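Local coordinates for protein transcription elongation factor SPT6 (Candida glabrata, PDB 3PJP) that binds the phosphorylated C-terminal repeat domain of RNA polymerase II through its tandem SH2 domain and probably acts as a histone H3-H4 chaperone during transcription elongation, at residues L76-G80 with Q81-D85; D87-I90 with V91-Q95. All blocks are in the same frame, centred on the assembly; numbering follows the deposited sequence.

Contact 1: L76-G80 with Q81-D85; sequences LVVEG and QRYHD. With ACT (acetate ion), chain D.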
loop_
_atom_site.group_PDB
_atom_site.type_symbol
_atom_site.label_atom_id
_atom_site.label_comp_id
_atom_site.label_asym_id
_atom_site.label_seq_id
_atom_site.Cartn_x
_atom_site.Cartn_y
_atom_site.Cartn_z
ATOM N N LEU A 76 15.852 10.869 -8.650
ATOM C CA LEU A 76 15.476 9.549 -8.158
ATOM C C LEU A 76 14.019 9.284 -8.456
ATOM O O LEU A 76 13.172 10.125 -8.188
ATOM C CB LEU A 76 15.693 9.476 -6.649
ATOM C CG LEU A 76 17.081 9.855 -6.118
ATOM C CD1 LEU A 76 17.054 9.835 -4.600
ATOM C CD2 LEU A 76 18.183 8.949 -6.665
ATOM N N VAL A 77 13.735 8.100 -8.982
ATOM C CA VAL A 77 12.373 7.778 -9.419
ATOM C C VAL A 77 11.762 6.689 -8.547
ATOM O O VAL A 77 12.365 5.633 -8.344
ATOM C CB VAL A 77 12.354 7.320 -10.881
ATOM C CG1 VAL A 77 10.907 7.118 -11.353
ATOM C CG2 VAL A 77 13.040 8.349 -11.756
ATOM N N VAL A 78 10.581 6.964 -7.999
ATOM C CA VAL A 78 9.838 5.957 -7.254
ATOM C C VAL A 78 8.432 5.866 -7.828
ATOM O O VAL A 78 7.716 6.861 -7.880
ATOM C CB VAL A 78 9.718 6.288 -5.763
ATOM C CG1 VAL A 78 9.081 5.108 -5.023
ATOM C CG2 VAL A 78 11.085 6.579 -5.175
ATOM N N GLU A 79 8.065 4.662 -8.256
ATOM C CA GLU A 79 6.750 4.411 -8.844
ATOM C C GLU A 79 6.315 5.499 -9.815
ATOM O O GLU A 79 5.208 6.046 -9.711
ATOM C CB GLU A 79 5.714 4.207 -7.739
ATOM C CG GLU A 79 6.096 3.084 -6.791
ATOM C CD GLU A 79 4.943 2.613 -5.935
ATOM O OE1 GLU A 79 3.780 2.921 -6.273
ATOM O OE2 GLU A 79 5.206 1.927 -4.927
ATOM N N GLY A 80 7.199 5.827 -10.752
ATOM C CA GLY A 80 6.842 6.720 -11.839
ATOM C C GLY A 80 6.990 8.192 -11.515
ATOM O O GLY A 80 6.862 9.042 -12.394
ATOM N N GLN A 81 7.274 8.501 -10.256
ATOM C CA GLN A 81 7.415 9.886 -9.840
ATOM C C GLN A 81 8.875 10.290 -9.634
ATOM O O GLN A 81 9.639 9.586 -8.961
ATOM C CB GLN A 81 6.631 10.147 -8.556
ATOM C CG GLN A 81 6.781 11.569 -8.069
ATOM C CD GLN A 81 6.247 12.554 -9.080
ATOM O OE1 GLN A 81 5.114 12.421 -9.540
ATOM N NE2 GLN A 81 7.064 13.539 -9.453
ATOM N N ARG A 82 9.257 11.450 -10.175
ATOM C CA ARG A 82 10.611 11.957 -9.953
ATOM C C ARG A 82 10.770 12.807 -8.699
ATOM O O ARG A 82 9.906 13.622 -8.353
ATOM C CB ARG A 82 11.119 12.733 -11.171
ATOM C CG ARG A 82 11.381 11.827 -12.345
ATOM C CD ARG A 82 11.044 12.507 -13.647
ATOM N NE ARG A 82 12.216 13.114 -14.250
ATOM C CZ ARG A 82 12.899 12.578 -15.256
ATOM N NH1 ARG A 82 12.518 11.418 -15.783
ATOM N NH2 ARG A 82 13.959 13.211 -15.739
ATOM N N TYR A 83 11.910 12.613 -8.038
ATOM C CA TYR A 83 12.277 13.367 -6.849
ATOM C C TYR A 83 13.739 13.799 -6.956
ATOM O O TYR A 83 14.506 13.209 -7.713
ATOM C CB TYR A 83 12.117 12.512 -5.594
ATOM C CG TYR A 83 10.730 11.941 -5.409
ATOM C CD1 TYR A 83 9.775 12.611 -4.661
ATOM C CD2 TYR A 83 10.383 10.725 -5.972
ATOM C CE1 TYR A 83 8.501 12.096 -4.486
ATOM C CE2 TYR A 83 9.117 10.197 -5.800
ATOM C CZ TYR A 83 8.184 10.885 -5.054
ATOM O OH TYR A 83 6.924 10.360 -4.888
ATOM N N HIS A 84 14.119 14.818 -6.189
ATOM C CA HIS A 84 15.489 15.324 -6.204
ATOM C C HIS A 84 16.457 14.517 -5.356
ATOM O O HIS A 84 17.645 14.412 -5.681
ATOM C CB HIS A 84 15.525 16.768 -5.703
ATOM C CG HIS A 84 14.719 17.713 -6.529
ATOM N ND1 HIS A 84 15.023 17.998 -7.841
ATOM C CD2 HIS A 84 13.618 18.441 -6.227
ATOM C CE1 HIS A 84 14.137 18.860 -8.316
ATOM N NE2 HIS A 84 13.279 19.148 -7.354
ATOM N N ASP A 85 15.970 13.986 -4.242
ATOM C CA ASP A 85 16.875 13.369 -3.276
ATOM C C ASP A 85 16.120 12.485 -2.292
ATOM O O ASP A 85 14.883 12.435 -2.304
ATOM C CB ASP A 85 17.674 14.452 -2.537
ATOM C CG ASP A 85 16.777 15.501 -1.909
ATOM O OD1 ASP A 85 16.009 15.136 -0.999
ATOM O OD2 ASP A 85 16.837 16.685 -2.323
HETATM C C ACT D . 13.873 16.050 -13.534
HETATM O O ACT D . 13.039 15.267 -13.037
HETATM O OXT ACT D . 14.685 15.520 -14.320
HETATM C CH3 ACT D . 13.898 17.520 -13.219
#

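Contact 2: D87-I90 with V91-Q95; sequences DQII and VEYLQ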
loop_
_atom_site.group_PDB
_atom_site.type_symbol
_atom_site.label_atom_id
_atom_site.label_comp_id
_atom_site.label_asym_id
_atom_site.label_seq_id
_atom_site.Cartn_x
_atom_site.Cartn_y
_atom_site.Cartn_z
ATOM N N ASP A 87 15.790 12.638 0.995
ATOM C CA ASP A 87 14.969 13.294 2.005
ATOM C C ASP A 87 13.607 13.704 1.446
ATOM O O ASP A 87 12.600 13.667 2.153
ATOM C CB ASP A 87 15.690 14.506 2.594
ATOM C CG ASP A 87 16.780 14.102 3.565
ATOM O OD1 ASP A 87 16.561 13.148 4.340
ATOM O OD2 ASP A 87 17.852 14.733 3.549
ATOM N N GLN A 88 13.586 14.104 0.183
ATOM C CA GLN A 88 12.326 14.487 -0.458
ATOM C C GLN A 88 11.418 13.265 -0.607
ATOM O O GLN A 88 10.194 13.367 -0.434
ATOM C CB GLN A 88 12.552 15.152 -1.821
ATOM C CG GLN A 88 11.262 15.698 -2.436
ATOM C CD GLN A 88 11.452 16.177 -3.852
ATOM O OE1 GLN A 88 12.524 16.019 -4.431
ATOM N NE2 GLN A 88 10.413 16.772 -4.419
ATOM N N ILE A 89 12.015 12.121 -0.940
ATOM C CA ILE A 89 11.270 10.855 -1.017
ATOM C C ILE A 89 10.663 10.526 0.336
ATOM O O ILE A 89 9.508 10.151 0.424
ATOM C CB ILE A 89 12.145 9.683 -1.508
ATOM C CG1 ILE A 89 12.504 9.871 -2.981
ATOM C CG2 ILE A 89 11.439 8.320 -1.309
ATOM C CD1 ILE A 89 13.527 8.897 -3.494
ATOM N N ILE A 90 11.434 10.678 1.406
ATOM C CA ILE A 90 10.880 10.420 2.731
ATOM C C ILE A 90 9.667 11.301 3.055
ATOM O O ILE A 90 8.656 10.815 3.553
ATOM C CB ILE A 90 11.974 10.509 3.814
ATOM C CG1 ILE A 90 13.016 9.420 3.564
ATOM C CG2 ILE A 90 11.379 10.376 5.210
ATOM C CD1 ILE A 90 14.392 9.728 4.142
ATOM N N VAL A 91 9.752 12.593 2.757
ATOM C CA VAL A 91 8.646 13.506 3.042
ATOM C C VAL A 91 7.435 13.353 2.118
ATOM O O VAL A 91 6.297 13.312 2.584
ATOM C CB VAL A 91 9.109 14.974 3.017
ATOM C CG1 VAL A 91 7.920 15.916 3.094
ATOM C CG2 VAL A 91 10.087 15.213 4.157
ATOM N N GLU A 92 7.672 13.257 0.815
ATOM C CA GLU A 92 6.562 13.321 -0.140
ATOM C C GLU A 92 6.020 11.949 -0.529
ATOM O O GLU A 92 4.848 11.829 -0.912
ATOM C CB GLU A 92 6.970 14.088 -1.400
ATOM C CG GLU A 92 7.300 15.573 -1.155
ATOM C CD GLU A 92 7.807 16.257 -2.404
ATOM O OE1 GLU A 92 7.872 15.590 -3.460
ATOM O OE2 GLU A 92 8.158 17.458 -2.330
ATOM N N TYR A 93 6.876 10.934 -0.500
ATOM C CA TYR A 93 6.475 9.582 -0.871
ATOM C C TYR A 93 6.180 8.727 0.358
ATOM O O TYR A 93 5.042 8.319 0.584
ATOM C CB TYR A 93 7.545 8.894 -1.723
ATOM C CG TYR A 93 7.181 7.464 -2.086
ATOM C CD1 TYR A 93 6.436 7.185 -3.224
ATOM C CD2 TYR A 93 7.566 6.403 -1.280
ATOM C CE1 TYR A 93 6.093 5.883 -3.551
ATOM C CE2 TYR A 93 7.233 5.112 -1.598
ATOM C CZ TYR A 93 6.491 4.858 -2.734
ATOM O OH TYR A 93 6.157 3.564 -3.049
ATOM N N LEU A 94 7.204 8.454 1.163
ATOM C CA LEU A 94 7.029 7.517 2.269
ATOM C C LEU A 94 6.063 7.997 3.354
ATOM O O LEU A 94 5.188 7.247 3.774
ATOM C CB LEU A 94 8.372 7.128 2.903
ATOM C CG LEU A 94 8.218 6.025 3.949
ATOM C CD1 LEU A 94 7.663 4.744 3.351
ATOM C CD2 LEU A 94 9.546 5.746 4.660
ATOM N N GLN A 95 6.231 9.221 3.835
ATOM C CA GLN A 95 5.367 9.714 4.904
ATOM C C GLN A 95 3.908 9.767 4.436
ATOM O O GLN A 95 2.984 9.610 5.233
ATOM C CB GLN A 95 5.862 11.061 5.451
ATOM C CG GLN A 95 6.988 10.897 6.482
ATOM C CD GLN A 95 7.702 12.198 6.828
ATOM O OE1 GLN A 95 7.185 13.291 6.593
ATOM N NE2 GLN A 95 8.905 12.080 7.389
#

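Contact 1: L76-G80 with Q81-D85
Two groups approach the carbonyl oxygen Q81 O: the amide V78 N, by a hydrogen bond of 2.9 Å, and, by a weaker CA-H...O contact, V77, whose CA lies 3.3 Å from it. These residues belong to a beta hairpin with a two-residue loop, E79-G80, its antiparallel strands 76-78 and 81-83 joined by a type I' turn from V78 to Q81. Q81 N returns a bond to V78 O, reaching it from above the carbonyl plane, and farther along L76 and Y83 exchange both of their backbone bonds, Y83 N lying 2.8 Å from L76 O. G80 suits the second corner of the turn, because at its backbone angles a side chain would be jammed against the carbonyl oxygen of E79. On the face bearing L76, V78 and Y83, apolar groups turn toward helix 86-105. The tyrosine side chain crosses that of V78 at about a right angle, Y83 CE2 being 4.0 Å from V78 CB, while L76 CD1 reaches the backbone of D85 at the N-cap of the helix. Q81, trans at chi1 (179°) but bent at chi2 (62°), curls forward along its own strand, and its NE2 donates to R82 O in the carbonyl plane, on a lone pair. The opposite face carries V77 and R82, with R82 CG against V77 CG2. Beyond this apolar touch the guanidinium clasps an acetate, probably from the crystallisation liquor, edge-on: R82 NE lies 2.6 Å from acetate O and R82 NH2 2.8 Å from OXT.

Contact 2: D87-I90 with V91-Q95
I89 O accepts two backbone donors, Y93 N at 2.9 Å and L94 N at 3.0 Å; the second bond is the straighter (163° against 142° at the hydrogen). Before this point the amides V91 N and E92 N use the oxygens of D87 and Q88, four residues back. After it the spacing grows to five, with Q95 N bonded to I90 O at 2.9 Å, so residues 91-94 form a wider pi-type turn in helix 86-105 of the N-terminal SH2 domain. On the polar side Q88, its chain extended beyond CG, presents NE2 to both carboxylate oxygens of E92: OE2 is met on the syn side but well out of the carboxylate plane, at 3.1 Å; OE1 from above that plane at 3.0 Å, by a more bent bond. The amide and carboxylate stand nearly perpendicular, 83° apart. Glutamine suits this place because its other end, OE1, can accept from H84 N while NE2 donates. D87 OD1 has H10 NE2 as partner. On the buried side I89 and Y93 lie alongside, I89 CG2 being 4.0 Å from Y93 CB, and the phenol OH ends at K97 NZ and E79 OE2. The amide of Q95 swings across I90, bringing its NE2 to 3.7 Å from I90 CG2.

The two contacts come in series along the chain, the hairpin of contact 1 closing just before helix 86-105, which carries contact 2. Their centres lie about 10 Å apart, within the same SH2 domain. Strand 81-83 is an outermost strand of that domain's sheet, and the helix packs back over the hairpin. Y93 forms much of the join: its CE1 is 3.4 Å from V78 CG1, and its CB 3.5 Å from Y83 OH. I89 adds apolar contact with L76, V78 and Y83, and D85 caps the helix start through the backbone N of Q88. The contacts thus tie the edge of the sheet to the helix that leads onward toward the second SH2 domain.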